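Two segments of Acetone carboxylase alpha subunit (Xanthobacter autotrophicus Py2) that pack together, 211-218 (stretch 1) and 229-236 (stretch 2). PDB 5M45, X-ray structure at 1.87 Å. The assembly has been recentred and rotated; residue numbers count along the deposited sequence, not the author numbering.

Stretch 1 211-218: TLFRDWLH
Stretch 2 (229-236) YWMLDERT

The unusual feature of this contact is a buried carboxylate, bonded by an indole: W216 NE1 donates a hydrogen bond to E234 OE2 at 2.9 Å, with an N-H...O angle of 156° and the oxygen near the indole plane, at its edge. The helix axes (214-218 and 229-236) come no closer than 13.0 Å, their N-to-C directions 137° apart, nearer antiparallel than parallel, and side chains bridge the gap. L217 CA lies 8.8 Å from M231 CA; L212 CA lies 10.3 Å from R235 CA.

Stretch 1 begins as strand (211-212), turns at F213, the N-cap (phi/psi -77/139), and becomes helix; stretch 2 is helical throughout. E234, CB toward stretch 1, extends its carboxylate on a long chain (chi1, chi2 t; chi3 57°). W216 (chi1 t, chi2 -104°) starts sideways, but its indole, a broad apolar ring with one N-H donor, reaches across. Its CZ2 lies 4.1 Å from W230 CZ2 (chi1 t, chi2 -84°), whose ring offers an apolar edge.

Two leucines, both mt, bring methyls against the carboxylate: L212 CD1 is 3.7 Å from E234 CD, L217 CD2 3.8 Å from E234 OE1. L212 CD1 also covers one face of the R235 guanidinium (m, m, t, chi4 174°), 4.0 Å from R235 NH2, so edge N-H groups can still bond: one water accepts from L212 N and R235 NH2, each at 3.1 Å.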

# COMPACT_ATOMS: atom_id res chain seq x y z
N THR A 211 19.33 1.65 -14.64
CA THR A 211 19.62 0.95 -13.39
C THR A 211 18.49 1.20 -12.38
O THR A 211 18.18 2.37 -12.10
CB THR A 211 20.94 1.41 -12.78
OG1 THR A 211 21.96 1.31 -13.76
CG2 THR A 211 21.35 0.54 -11.59
N LEU A 212 17.89 0.12 -11.85
CA LEU A 212 16.83 0.26 -10.85
C LEU A 212 17.32 0.79 -9.48
O LEU A 212 18.40 0.41 -9.00
CB LEU A 212 16.08 -1.07 -10.68
CG LEU A 212 15.29 -1.51 -11.91
CD1 LEU A 212 14.81 -2.92 -11.72
CD2 LEU A 212 14.07 -0.65 -12.17
N PHE A 213 16.55 1.66 -8.87
CA PHE A 213 16.93 2.24 -7.57
C PHE A 213 16.69 1.21 -6.44
O PHE A 213 15.64 0.57 -6.39
CB PHE A 213 16.11 3.50 -7.23
CG PHE A 213 16.21 4.64 -8.22
CD1 PHE A 213 17.42 5.02 -8.77
CD2 PHE A 213 15.08 5.39 -8.55
CE1 PHE A 213 17.51 6.12 -9.65
CE2 PHE A 213 15.16 6.47 -9.43
CZ PHE A 213 16.38 6.83 -9.99
N ARG A 214 17.63 1.14 -5.50
CA ARG A 214 17.55 0.17 -4.41
C ARG A 214 16.35 0.41 -3.45
O ARG A 214 15.77 -0.57 -2.96
CB ARG A 214 18.85 0.15 -3.61
CG ARG A 214 19.02 -1.09 -2.76
CD ARG A 214 20.15 -1.02 -1.76
NE ARG A 214 21.44 -0.58 -2.30
CZ ARG A 214 22.37 -1.35 -2.85
NH1 ARG A 214 23.53 -0.79 -3.24
NH2 ARG A 214 22.19 -2.64 -3.06
N ASP A 215 16.00 1.68 -3.18
CA ASP A 215 14.84 1.97 -2.31
C ASP A 215 13.55 1.40 -2.90
O ASP A 215 12.74 0.81 -2.16
CB ASP A 215 14.69 3.47 -1.94
CG ASP A 215 14.73 4.42 -3.15
OD1 ASP A 215 15.38 4.11 -4.15
OD2 ASP A 215 14.09 5.51 -3.08
N TRP A 216 13.37 1.55 -4.23
CA TRP A 216 12.27 0.91 -4.95
C TRP A 216 12.29 -0.62 -4.83
O TRP A 216 11.26 -1.26 -4.55
CB TRP A 216 12.28 1.31 -6.44
CG TRP A 216 11.57 0.36 -7.38
CD1 TRP A 216 12.16 -0.54 -8.22
CD2 TRP A 216 10.16 0.17 -7.51
NE1 TRP A 216 11.20 -1.26 -8.90
CE2 TRP A 216 9.95 -0.84 -8.48
CE3 TRP A 216 9.03 0.77 -6.91
CZ2 TRP A 216 8.66 -1.26 -8.89
CZ3 TRP A 216 7.74 0.32 -7.30
CH2 TRP A 216 7.57 -0.66 -8.29
N LEU A 217 13.47 -1.21 -5.05
CA LEU A 217 13.62 -2.67 -5.01
C LEU A 217 13.23 -3.25 -3.64
O LEU A 217 12.39 -4.16 -3.57
CB LEU A 217 15.06 -3.10 -5.42
CG LEU A 217 15.48 -2.85 -6.87
CD1 LEU A 217 16.98 -3.02 -7.07
CD2 LEU A 217 14.71 -3.73 -7.87
N HIS A 218 13.78 -2.68 -2.56
CA HIS A 218 13.51 -3.16 -1.20
C HIS A 218 12.01 -3.00 -0.81
O HIS A 218 11.40 -3.91 -0.24
CB HIS A 218 14.42 -2.51 -0.16
CG HIS A 218 15.85 -3.02 -0.15
ND1 HIS A 218 16.56 -3.21 1.02
CD2 HIS A 218 16.66 -3.44 -1.15
CE1 HIS A 218 17.76 -3.69 0.74
NE2 HIS A 218 17.84 -3.86 -0.57
N TYR A 229 8.73 -14.28 -7.86
CA TYR A 229 7.97 -14.25 -9.11
C TYR A 229 7.81 -12.81 -9.60
O TYR A 229 8.04 -12.53 -10.78
CB TYR A 229 6.59 -14.94 -8.93
CG TYR A 229 6.71 -16.41 -8.59
CD1 TYR A 229 6.74 -16.82 -7.25
CD2 TYR A 229 6.74 -17.40 -9.59
CE1 TYR A 229 6.88 -18.17 -6.90
CE2 TYR A 229 6.85 -18.74 -9.27
CZ TYR A 229 6.88 -19.12 -7.93
OH TYR A 229 7.00 -20.45 -7.60
N TRP A 230 7.49 -11.91 -8.67
CA TRP A 230 7.48 -10.44 -8.90
C TRP A 230 8.81 -9.93 -9.54
O TRP A 230 8.80 -9.18 -10.51
CB TRP A 230 7.20 -9.67 -7.56
CG TRP A 230 7.47 -8.22 -7.62
CD1 TRP A 230 8.68 -7.61 -7.45
CD2 TRP A 230 6.53 -7.17 -7.93
NE1 TRP A 230 8.55 -6.25 -7.61
CE2 TRP A 230 7.25 -5.96 -7.92
CE3 TRP A 230 5.16 -7.15 -8.22
CZ2 TRP A 230 6.63 -4.71 -8.16
CZ3 TRP A 230 4.54 -5.90 -8.43
CH2 TRP A 230 5.30 -4.70 -8.41
N MET A 231 9.93 -10.35 -8.94
CA MET A 231 11.28 -9.90 -9.36
C MET A 231 11.58 -10.30 -10.82
O MET A 231 12.06 -9.47 -11.62
CB MET A 231 12.37 -10.42 -8.42
CG MET A 231 12.37 -9.74 -7.03
SD MET A 231 13.45 -10.53 -5.81
CE MET A 231 15.01 -9.96 -6.45
N LEU A 232 11.27 -11.56 -11.17
CA LEU A 232 11.54 -12.03 -12.52
C LEU A 232 10.54 -11.45 -13.56
O LEU A 232 10.90 -11.27 -14.74
CB LEU A 232 11.67 -13.56 -12.58
CG LEU A 232 12.96 -14.08 -11.90
CD1 LEU A 232 12.89 -15.56 -11.57
CD2 LEU A 232 14.19 -13.79 -12.74
N ASP A 233 9.29 -11.16 -13.16
CA ASP A 233 8.35 -10.43 -14.04
C ASP A 233 8.86 -9.01 -14.36
O ASP A 233 8.73 -8.53 -15.50
CB ASP A 233 6.91 -10.41 -13.45
CG ASP A 233 6.21 -11.79 -13.52
OD1 ASP A 233 6.66 -12.71 -14.27
OD2 ASP A 233 5.18 -12.00 -12.81
N GLU A 234 9.50 -8.36 -13.38
CA GLU A 234 10.09 -7.06 -13.61
C GLU A 234 11.26 -7.11 -14.62
O GLU A 234 11.35 -6.26 -15.51
CB GLU A 234 10.48 -6.39 -12.28
CG GLU A 234 11.26 -5.07 -12.43
CD GLU A 234 11.39 -4.32 -11.11
OE1 GLU A 234 11.92 -4.91 -10.14
OE2 GLU A 234 10.96 -3.14 -11.07
N ARG A 235 12.16 -8.08 -14.46
CA ARG A 235 13.27 -8.24 -15.40
C ARG A 235 12.76 -8.56 -16.82
O ARG A 235 13.33 -8.06 -17.80
CB ARG A 235 14.29 -9.29 -14.92
CG ARG A 235 14.92 -8.94 -13.56
CD ARG A 235 15.74 -7.63 -13.60
NE ARG A 235 16.29 -7.28 -12.33
CZ ARG A 235 17.13 -6.26 -12.10
NH1 ARG A 235 17.58 -6.00 -10.88
NH2 ARG A 235 17.54 -5.46 -13.08
N THR A 236 11.67 -9.35 -16.92
CA THR A 236 10.96 -9.60 -18.17
C THR A 236 10.52 -8.31 -18.88
O THR A 236 10.75 -8.15 -20.09
CB THR A 236 9.69 -10.50 -17.93
OG1 THR A 236 10.12 -11.79 -17.44
CG2 THR A 236 8.89 -10.69 -19.18
O HOH W 1 18.87 -2.74 -12.40